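Local atomic coordinates of type I site-specific restriction-modification system, R (Restriction) subunit (Vibrio vulnificus, PDB entry 3H1T), a protein that probably serves as the motor and DNA-cleaving subunit of a type I restriction enzyme, binding DNA and hydrolysing ATP through its helicase-like domains. Residues D431-T436 / C518-L523; D437-T442 / S464-K469; R457-L462 / P500-T505. All coordinates share one frame; numbering follows the deposited sequence.

Contact 1. Residues D431-T436 / C518-L523; sequences DFMKRT and CKNVVL
Phe432 and Asn520 meet where the end of helix 422-436 lies over strand 518-524. The ring's CE1 comes within 3.9 Å of OD1 of Asn520, and the amide crosses the ring at a slant, the planes 74° apart. No hydrogen bond links the segments: the ring and the selenomethionine have no polar group to offer, and the amide finds its partners within the sheet, ND2 donating to Thr442 OG1 on strand 441-446 and OD1 accepting from Asn553 ND2 on strand 552-556. Asparagine suits this buried place, since one flat group ties the central strand to both its neighbours and still offers the helix a flank. Phe432 points at the strand with CG anti to the backbone N (chi1 168°); beside it selenomethionine Met433 brings its CG to 4.3 Å from Asn520 ND2. Helix and strand probably belong to the second RecA-like domain of a superfamily 2 helicase-like motor, in which helices flank a largely parallel sheet. Little surface is exchanged, 95 Å², and the nearest CA atoms, those of Met433 and Asn520, stay 9.3 Å apart, so the side chains have to meet between the backbones. On the solvent side the packing gives way: Lys434, Arg435 and Thr436 are exposed. Thr436 turns its OG1 back to Phe432 O (2.9 Å), while its CG2 lies over one face of the Phe432 ring.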
loop_
_atom_site.group_PDB
_atom_site.type_symbol
_atom_site.label_atom_id
_atom_site.label_comp_id
_atom_site.label_asym_id
_atom_site.label_seq_id
_atom_site.Cartn_x
_atom_site.Cartn_y
_atom_site.Cartn_z
ATOM N N ASP A 431 14.844 -27.928 -8.397
ATOM C CA ASP A 431 15.465 -28.574 -7.236
ATOM C C ASP A 431 15.059 -27.812 -5.995
ATOM O O ASP A 431 14.734 -28.407 -4.971
ATOM C CB ASP A 431 16.991 -28.567 -7.346
ATOM C CG ASP A 431 17.521 -29.614 -8.312
ATOM O OD1 ASP A 431 16.751 -30.502 -8.746
ATOM O OD2 ASP A 431 18.736 -29.554 -8.616
ATOM N N PHE A 432 15.067 -26.485 -6.097
ATOM C CA PHE A 432 14.685 -25.628 -4.985
ATOM C C PHE A 432 13.268 -25.993 -4.566
ATOM O O PHE A 432 13.017 -26.318 -3.410
ATOM C CB PHE A 432 14.777 -24.146 -5.396
ATOM C CG PHE A 432 14.131 -23.201 -4.418
ATOM C CD1 PHE A 432 12.757 -22.956 -4.471
ATOM C CD2 PHE A 432 14.886 -22.562 -3.436
ATOM C CE1 PHE A 432 12.144 -22.088 -3.563
ATOM C CE2 PHE A 432 14.284 -21.692 -2.518
ATOM C CZ PHE A 432 12.905 -21.455 -2.582
HETATM N N MSE A 433 12.340 -25.956 -5.510
HETATM C CA MSE A 433 10.958 -26.294 -5.202
HETATM C C MSE A 433 10.783 -27.723 -4.679
HETATM O O MSE A 433 9.895 -27.982 -3.864
HETATM C CB MSE A 433 10.083 -26.062 -6.438
HETATM C CG MSE A 433 10.007 -24.589 -6.828
HETATM SE SE MSE A 433 8.808 -24.159 -8.301
HETATM C CE MSE A 433 7.112 -24.457 -7.385
ATOM N N LYS A 434 11.618 -28.649 -5.139
ATOM C CA LYS A 434 11.537 -30.033 -4.690
ATOM C C LYS A 434 11.933 -30.116 -3.219
ATOM O O LYS A 434 11.381 -30.925 -2.463
ATOM C CB LYS A 434 12.422 -30.951 -5.572
ATOM C CG LYS A 434 11.702 -31.452 -6.835
ATOM C CD LYS A 434 12.588 -32.283 -7.776
ATOM C CE LYS A 434 11.733 -32.978 -8.848
ATOM N NZ LYS A 434 12.539 -33.572 -9.965
ATOM N N ARG A 435 12.860 -29.264 -2.795
ATOM C CA ARG A 435 13.274 -29.289 -1.406
ATOM C C ARG A 435 12.419 -28.392 -0.524
ATOM O O ARG A 435 12.602 -28.392 0.684
ATOM C CB ARG A 435 14.762 -28.914 -1.261
ATOM C CG ARG A 435 15.089 -27.450 -1.473
ATOM C CD ARG A 435 16.566 -27.175 -1.273
ATOM N NE ARG A 435 17.370 -27.595 -2.410
ATOM C CZ ARG A 435 17.776 -26.777 -3.376
ATOM N NH1 ARG A 435 17.447 -25.494 -3.338
ATOM N NH2 ARG A 435 18.518 -27.239 -4.372
ATOM N N THR A 436 11.465 -27.665 -1.105
ATOM C CA THR A 436 10.618 -26.777 -0.306
ATOM C C THR A 436 9.111 -27.020 -0.390
ATOM O O THR A 436 8.488 -27.335 0.610
ATOM C CB THR A 436 10.892 -25.296 -0.649
ATOM O OG1 THR A 436 10.729 -25.093 -2.061
ATOM C CG2 THR A 436 12.310 -24.913 -0.237
ATOM N N CYS A 518 0.719 -16.313 -3.892
ATOM C CA CYS A 518 1.977 -16.432 -4.621
ATOM C C CYS A 518 3.092 -16.491 -3.569
ATOM O O CYS A 518 3.239 -15.577 -2.748
ATOM C CB CYS A 518 2.183 -15.228 -5.550
ATOM S SG CYS A 518 3.720 -15.297 -6.510
ATOM N N LYS A 519 3.885 -17.558 -3.616
ATOM C CA LYS A 519 4.944 -17.761 -2.642
ATOM C C LYS A 519 6.368 -17.595 -3.163
ATOM O O LYS A 519 7.291 -17.443 -2.369
ATOM C CB LYS A 519 4.784 -19.142 -1.995
ATOM C CG LYS A 519 3.479 -19.316 -1.214
ATOM C CD LYS A 519 3.396 -20.705 -0.580
ATOM C CE LYS A 519 2.304 -20.799 0.480
ATOM N NZ LYS A 519 2.659 -21.827 1.510
ATOM N N ASN A 520 6.552 -17.639 -4.482
ATOM C CA ASN A 520 7.879 -17.467 -5.084
ATOM C C ASN A 520 7.832 -16.458 -6.215
ATOM O O ASN A 520 7.010 -16.566 -7.110
ATOM C CB ASN A 520 8.437 -18.775 -5.680
ATOM C CG ASN A 520 8.666 -19.859 -4.652
ATOM O OD1 ASN A 520 9.156 -19.607 -3.551
ATOM N ND2 ASN A 520 8.342 -21.091 -5.027
ATOM N N VAL A 521 8.721 -15.479 -6.176
ATOM C CA VAL A 521 8.801 -14.473 -7.224
ATOM C C VAL A 521 10.178 -14.676 -7.847
ATOM O O VAL A 521 11.200 -14.473 -7.192
ATOM C CB VAL A 521 8.659 -13.041 -6.642
ATOM C CG1 VAL A 521 9.057 -12.008 -7.696
ATOM C CG2 VAL A 521 7.209 -12.783 -6.209
ATOM N N VAL A 522 10.208 -15.077 -9.113
ATOM C CA VAL A 522 11.468 -15.371 -9.787
ATOM C C VAL A 522 11.948 -14.412 -10.888
ATOM O O VAL A 522 11.228 -14.124 -11.843
ATOM C CB VAL A 522 11.404 -16.802 -10.370
ATOM C CG1 VAL A 522 12.765 -17.227 -10.878
ATOM C CG2 VAL A 522 10.906 -17.773 -9.293
ATOM N N LEU A 523 13.189 -13.959 -10.765
ATOM C CA LEU A 523 13.783 -13.024 -11.722
ATOM C C LEU A 523 14.712 -13.659 -12.771
ATOM O O LEU A 523 15.789 -14.159 -12.445
ATOM C CB LEU A 523 14.571 -11.952 -10.959
ATOM C CG LEU A 523 13.825 -10.996 -10.039
ATOM C CD1 LEU A 523 14.822 -10.064 -9.361
ATOM C CD2 LEU A 523 12.836 -10.188 -10.848
#

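Contact 2. Residues D437-T442 / S464-K469; sequences DRFAKT and SDLSRK
Arg438 NH1 donates to Asp465 OD2 at 2.7 Å, an almost straight bond of 175°, and beside it NH2 of Arg438 reaches Asp465 OD1 at 3.1 Å. The guanidinium grips the carboxylate end-on, one nitrogen to each oxygen. Both oxygens use their syn lone pairs, and the two flat groups are only 12° from coplanar, the classical bidentate salt bridge. A chi1 of 57° in Asp465 carries its carboxylate to the guanidinium although CB itself does not point at the turn, and a bend at chi3 of Arg438 turns the guanidinium to face it. NH2 also donates to Asn463 OD1, just before helix 464-467, which further limits rotation of the group. Leu466 closes over the guanidinium from one face: its CD1 stands 3.4 Å from CZ of Arg438, above the centre of the plane. The same methyl lies 4.0 Å from CE1 of Phe439, whose ring also meets His470. Leucine fits because one methyl can sit on the weakly solvated face of the guanidinium and also touch the rim atom CE1 of Phe439. A type I turn from Asp437 to Ala440 presents Arg438 and Phe439 side by side as the chain leaves helix 422-436 for strand 441-446; the short helix 464-467, which follows helix 449-462 in the chain, supplies Asp465 and Leu466. The contact lies at the domain surface, where solvent would ordinarily weaken an ion pair; paired coplanar bonds and an apolar cover on one face probably offset part of that loss.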
loop_
_atom_site.group_PDB
_atom_site.type_symbol
_atom_site.label_atom_id
_atom_site.label_comp_id
_atom_site.label_asym_id
_atom_site.label_seq_id
_atom_site.Cartn_x
_atom_site.Cartn_y
_atom_site.Cartn_z
ATOM N N ASP A 437 8.529 -26.844 -1.570
ATOM C CA ASP A 437 7.092 -27.063 -1.774
ATOM C C ASP A 437 6.817 -27.035 -3.279
ATOM O O ASP A 437 6.785 -25.962 -3.904
ATOM C CB ASP A 437 6.267 -25.978 -1.043
ATOM C CG ASP A 437 4.751 -26.218 -1.112
ATOM O OD1 ASP A 437 4.331 -27.335 -1.485
ATOM O OD2 ASP A 437 3.971 -25.292 -0.781
ATOM N N ARG A 438 6.635 -28.219 -3.862
ATOM C CA ARG A 438 6.381 -28.332 -5.294
ATOM C C ARG A 438 5.086 -27.682 -5.771
ATOM O O ARG A 438 4.897 -27.495 -6.973
ATOM C CB ARG A 438 6.404 -29.794 -5.728
ATOM C CG ARG A 438 7.661 -30.518 -5.312
ATOM C CD ARG A 438 7.786 -31.816 -6.050
ATOM N NE ARG A 438 8.043 -31.604 -7.474
ATOM C CZ ARG A 438 7.948 -32.561 -8.391
ATOM N NH1 ARG A 438 7.594 -33.789 -8.029
ATOM N NH2 ARG A 438 8.225 -32.299 -9.660
ATOM N N PHE A 439 4.196 -27.340 -4.844
ATOM C CA PHE A 439 2.953 -26.697 -5.233
ATOM C C PHE A 439 2.828 -25.256 -4.767
ATOM O O PHE A 439 1.735 -24.699 -4.741
ATOM C CB PHE A 439 1.743 -27.506 -4.767
ATOM C CG PHE A 439 1.416 -28.650 -5.670
ATOM C CD1 PHE A 439 2.140 -29.831 -5.603
ATOM C CD2 PHE A 439 0.431 -28.521 -6.639
ATOM C CE1 PHE A 439 1.892 -30.874 -6.496
ATOM C CE2 PHE A 439 0.175 -29.563 -7.545
ATOM C CZ PHE A 439 0.905 -30.738 -7.470
ATOM N N ALA A 440 3.951 -24.653 -4.394
ATOM C CA ALA A 440 3.953 -23.257 -3.975
ATOM C C ALA A 440 3.798 -22.448 -5.265
ATOM O O ALA A 440 4.625 -22.573 -6.179
ATOM C CB ALA A 440 5.267 -22.923 -3.296
ATOM N N LYS A 441 2.754 -21.628 -5.354
ATOM C CA LYS A 441 2.533 -20.848 -6.566
ATOM C C LYS A 441 3.685 -19.914 -6.828
ATOM O O LYS A 441 4.076 -19.139 -5.959
ATOM C CB LYS A 441 1.232 -20.066 -6.487
ATOM C CG LYS A 441 -0.004 -20.934 -6.644
ATOM C CD LYS A 441 -1.233 -20.074 -6.885
ATOM C CE LYS A 441 -2.540 -20.854 -6.678
ATOM N NZ LYS A 441 -2.914 -21.814 -7.757
ATOM N N THR A 442 4.200 -19.986 -8.054
ATOM C CA THR A 442 5.375 -19.232 -8.493
ATOM C C THR A 442 5.197 -18.468 -9.807
ATOM O O THR A 442 4.491 -18.926 -10.696
ATOM C CB THR A 442 6.556 -20.206 -8.686
ATOM O OG1 THR A 442 6.781 -20.918 -7.465
ATOM C CG2 THR A 442 7.811 -19.468 -9.102
ATOM N N SER A 464 7.814 -33.342 -15.255
ATOM C CA SER A 464 6.881 -34.168 -16.011
ATOM C C SER A 464 6.159 -35.194 -15.171
ATOM O O SER A 464 5.149 -35.751 -15.615
ATOM C CB SER A 464 7.587 -34.861 -17.164
ATOM O OG SER A 464 8.481 -35.828 -16.664
ATOM N N ASP A 465 6.661 -35.464 -13.967
ATOM C CA ASP A 465 5.969 -36.404 -13.101
ATOM C C ASP A 465 4.708 -35.703 -12.633
ATOM O O ASP A 465 3.685 -36.341 -12.400
ATOM C CB ASP A 465 6.825 -36.820 -11.902
ATOM C CG ASP A 465 7.291 -35.645 -11.066
ATOM O OD1 ASP A 465 7.702 -34.616 -11.649
ATOM O OD2 ASP A 465 7.261 -35.775 -9.818
ATOM N N LEU A 466 4.765 -34.380 -12.499
ATOM C CA LEU A 466 3.576 -33.643 -12.078
ATOM C C LEU A 466 2.755 -33.234 -13.294
ATOM O O LEU A 466 1.525 -33.139 -13.216
ATOM C CB LEU A 466 3.959 -32.397 -11.283
ATOM C CG LEU A 466 4.634 -32.657 -9.944
ATOM C CD1 LEU A 466 4.834 -31.328 -9.197
ATOM C CD2 LEU A 466 3.751 -33.608 -9.132
ATOM N N SER A 467 3.441 -32.969 -14.410
ATOM C CA SER A 467 2.786 -32.577 -15.661
ATOM C C SER A 467 1.799 -33.649 -16.098
ATOM O O SER A 467 0.720 -33.347 -16.609
ATOM C CB SER A 467 3.821 -32.381 -16.770
ATOM O OG SER A 467 4.625 -31.247 -16.524
ATOM N N ARG A 468 2.182 -34.905 -15.892
ATOM C CA ARG A 468 1.357 -36.053 -16.252
ATOM C C ARG A 468 0.134 -36.188 -15.369
ATOM O O ARG A 468 -0.778 -36.951 -15.679
ATOM C CB ARG A 468 2.198 -37.329 -16.180
ATOM C CG ARG A 468 1.414 -38.616 -16.127
ATOM C CD ARG A 468 2.367 -39.781 -16.096
ATOM N NE ARG A 468 3.658 -39.387 -15.546
ATOM C CZ ARG A 468 4.759 -40.119 -15.661
ATOM N NH1 ARG A 468 4.713 -41.284 -16.300
ATOM N NH2 ARG A 468 5.909 -39.683 -15.162
ATOM N N LYS A 469 0.101 -35.439 -14.277
ATOM C CA LYS A 469 -1.034 -35.495 -13.364
ATOM C C LYS A 469 -1.831 -34.209 -13.511
ATOM O O LYS A 469 -3.057 -34.212 -13.463
ATOM C CB LYS A 469 -0.540 -35.614 -11.929
ATOM C CG LYS A 469 -1.466 -36.383 -11.033
ATOM C CD LYS A 469 -1.211 -36.005 -9.601
ATOM C CE LYS A 469 -2.234 -36.646 -8.698
ATOM N NZ LYS A 469 -2.092 -36.129 -7.314
#

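Contact 3. Residues R457-L462 / P500-T505; sequences RALNNL and PVILTT
Leu459 lays its CD2 methyl against CG2 of Ile502, 4.0 Å away, the two side chains crossing at about a right angle. CG2 of Thr504, two residues farther along the strand, lies at the margin of the same methyl at 4.5 Å. Ile502 and Thr504 share a side of the strand, while Leu503 between them points away from the helix. Ile502 holds CG2 anti to its own backbone N, which turns that branch to the leucine. This is helix 449-462 resting on strand 502-505, a neighbour of strand 441-446 in the largely parallel sheet of the RecA-like domain; the chain runs from strand 441-446 into the helix. Beta-branched residues suit the strand and a leucine the buried face of the helix, and Leu459 and Ile502 together span the 8.7 Å between their CA atoms. Thr504 divides its roles, offering its methyl to the leucine and its hydroxyl to Ala452 O earlier in the helix. The attraction between these segments is apolar and modest, and much of the core around Leu459 and Ile502 comes from helix 422-436, through Ala426 and Met433, and from strand 474-476.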
loop_
_atom_site.group_PDB
_atom_site.type_symbol
_atom_site.label_atom_id
_atom_site.label_comp_id
_atom_site.label_asym_id
_atom_site.label_seq_id
_atom_site.Cartn_x
_atom_site.Cartn_y
_atom_site.Cartn_z
ATOM N N ARG A 457 8.412 -24.693 -21.161
ATOM C CA ARG A 457 8.657 -26.039 -21.674
ATOM C C ARG A 457 9.707 -26.762 -20.859
ATOM O O ARG A 457 9.536 -27.933 -20.514
ATOM C CB ARG A 457 9.108 -25.993 -23.132
ATOM C CG ARG A 457 9.386 -27.373 -23.737
ATOM C CD ARG A 457 9.743 -27.306 -25.221
ATOM N NE ARG A 457 8.762 -26.533 -25.978
ATOM C CZ ARG A 457 8.934 -25.261 -26.332
ATOM N NH1 ARG A 457 10.050 -24.628 -26.002
ATOM N NH2 ARG A 457 7.990 -24.620 -27.005
ATOM N N ALA A 458 10.799 -26.068 -20.553
ATOM C CA ALA A 458 11.862 -26.677 -19.767
ATOM C C ALA A 458 11.345 -27.109 -18.405
ATOM O O ALA A 458 11.481 -28.258 -18.004
ATOM C CB ALA A 458 13.002 -25.703 -19.596
ATOM N N LEU A 459 10.757 -26.159 -17.694
ATOM C CA LEU A 459 10.225 -26.395 -16.358
ATOM C C LEU A 459 9.207 -27.549 -16.390
ATOM O O LEU A 459 9.154 -28.370 -15.469
ATOM C CB LEU A 459 9.576 -25.095 -15.855
ATOM C CG LEU A 459 10.105 -24.239 -14.679
ATOM C CD1 LEU A 459 11.611 -24.320 -14.526
ATOM C CD2 LEU A 459 9.663 -22.799 -14.911
ATOM N N ASN A 460 8.405 -27.612 -17.455
ATOM C CA ASN A 460 7.396 -28.668 -17.605
ATOM C C ASN A 460 8.043 -30.035 -17.655
ATOM O O ASN A 460 7.665 -30.937 -16.915
ATOM C CB ASN A 460 6.577 -28.468 -18.882
ATOM C CG ASN A 460 5.664 -29.658 -19.185
ATOM O OD1 ASN A 460 6.116 -30.710 -19.634
ATOM N ND2 ASN A 460 4.375 -29.492 -18.932
ATOM N N ASN A 461 9.023 -30.185 -18.534
ATOM C CA ASN A 461 9.713 -31.454 -18.668
ATOM C C ASN A 461 10.518 -31.842 -17.434
ATOM O O ASN A 461 10.697 -33.024 -17.168
ATOM C CB ASN A 461 10.617 -31.436 -19.897
ATOM C CG ASN A 461 9.841 -31.263 -21.178
ATOM O OD1 ASN A 461 8.629 -31.482 -21.215
ATOM N ND2 ASN A 461 10.532 -30.879 -22.239
ATOM N N LEU A 462 11.012 -30.853 -16.690
ATOM C CA LEU A 462 11.767 -31.123 -15.469
ATOM C C LEU A 462 10.804 -31.638 -14.398
ATOM O O LEU A 462 11.213 -32.296 -13.445
ATOM C CB LEU A 462 12.412 -29.842 -14.936
ATOM C CG LEU A 462 13.895 -29.477 -15.086
ATOM C CD1 LEU A 462 14.694 -30.723 -15.425
ATOM C CD2 LEU A 462 14.061 -28.415 -16.156
ATOM N N PRO A 500 -2.531 -23.661 -12.285
ATOM C CA PRO A 500 -1.081 -23.758 -12.494
ATOM C C PRO A 500 -0.300 -23.424 -11.236
ATOM O O PRO A 500 -0.775 -22.684 -10.370
ATOM C CB PRO A 500 -0.817 -22.726 -13.592
ATOM C CG PRO A 500 -2.120 -22.651 -14.322
ATOM C CD PRO A 500 -3.095 -22.630 -13.172
ATOM N N VAL A 501 0.899 -23.967 -11.120
ATOM C CA VAL A 501 1.721 -23.666 -9.975
ATOM C C VAL A 501 2.715 -22.579 -10.397
ATOM O O VAL A 501 2.965 -21.631 -9.659
ATOM C CB VAL A 501 2.454 -24.926 -9.497
ATOM C CG1 VAL A 501 3.330 -24.596 -8.309
ATOM C CG2 VAL A 501 1.444 -25.983 -9.126
ATOM N N ILE A 502 3.231 -22.707 -11.616
ATOM C CA ILE A 502 4.199 -21.777 -12.173
ATOM C C ILE A 502 3.680 -21.045 -13.393
ATOM O O ILE A 502 3.218 -21.675 -14.338
ATOM C CB ILE A 502 5.469 -22.483 -12.702
ATOM C CG1 ILE A 502 5.835 -23.688 -11.829
ATOM C CG2 ILE A 502 6.591 -21.470 -12.799
ATOM C CD1 ILE A 502 6.279 -23.329 -10.494
ATOM N N LEU A 503 3.769 -19.725 -13.387
ATOM C CA LEU A 503 3.369 -18.942 -14.542
ATOM C C LEU A 503 4.639 -18.261 -15.045
ATOM O O LEU A 503 5.436 -17.765 -14.247
ATOM C CB LEU A 503 2.354 -17.848 -14.177
ATOM C CG LEU A 503 0.902 -18.125 -13.767
ATOM C CD1 LEU A 503 0.168 -16.783 -13.632
ATOM C CD2 LEU A 503 0.225 -18.986 -14.814
ATOM N N THR A 504 4.853 -18.262 -16.353
ATOM C CA THR A 504 6.012 -17.584 -16.904
ATOM C C THR A 504 5.420 -16.418 -17.686
ATOM O O THR A 504 4.318 -16.520 -18.243
ATOM C CB THR A 504 6.826 -18.483 -17.847
ATOM O OG1 THR A 504 6.030 -18.828 -18.982
ATOM C CG2 THR A 504 7.238 -19.755 -17.135
ATOM N N THR A 505 6.137 -15.308 -17.706
ATOM C CA THR A 505 5.684 -14.133 -18.410
ATOM C C THR A 505 6.931 -13.297 -18.678
ATOM O O THR A 505 8.046 -13.729 -18.403
ATOM C CB THR A 505 4.720 -13.335 -17.514
ATOM O OG1 THR A 505 4.149 -12.259 -18.253
ATOM C CG2 THR A 505 5.474 -12.783 -16.323
#

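Overall arrangement
All three contacts belong to the C-terminal RecA-like domain and reach one sheet, in which strand 441-446 runs between strands 502-505 and 518-524. Contacts 1 and 3 are buried and set helices 422-436 and 449-462 on that sheet; contact 2 is at the surface, joining the turn before strand 441-446 to helix 464-467. Their chemistry follows: contact 3 is methyl against methyl, contact 1 mixes an aromatic ring with an amide bonded within the sheet, and contact 2 pairs charges under an apolar cover. Selenomethionine Met433 joins contacts 1 and 3 into one core, its CE lying 3.4 Å from Ile502 CD1. Along the chain, contacts 2 and 3 are both nested within contact 1, and the segments of contacts 2 and 3 alternate with each other.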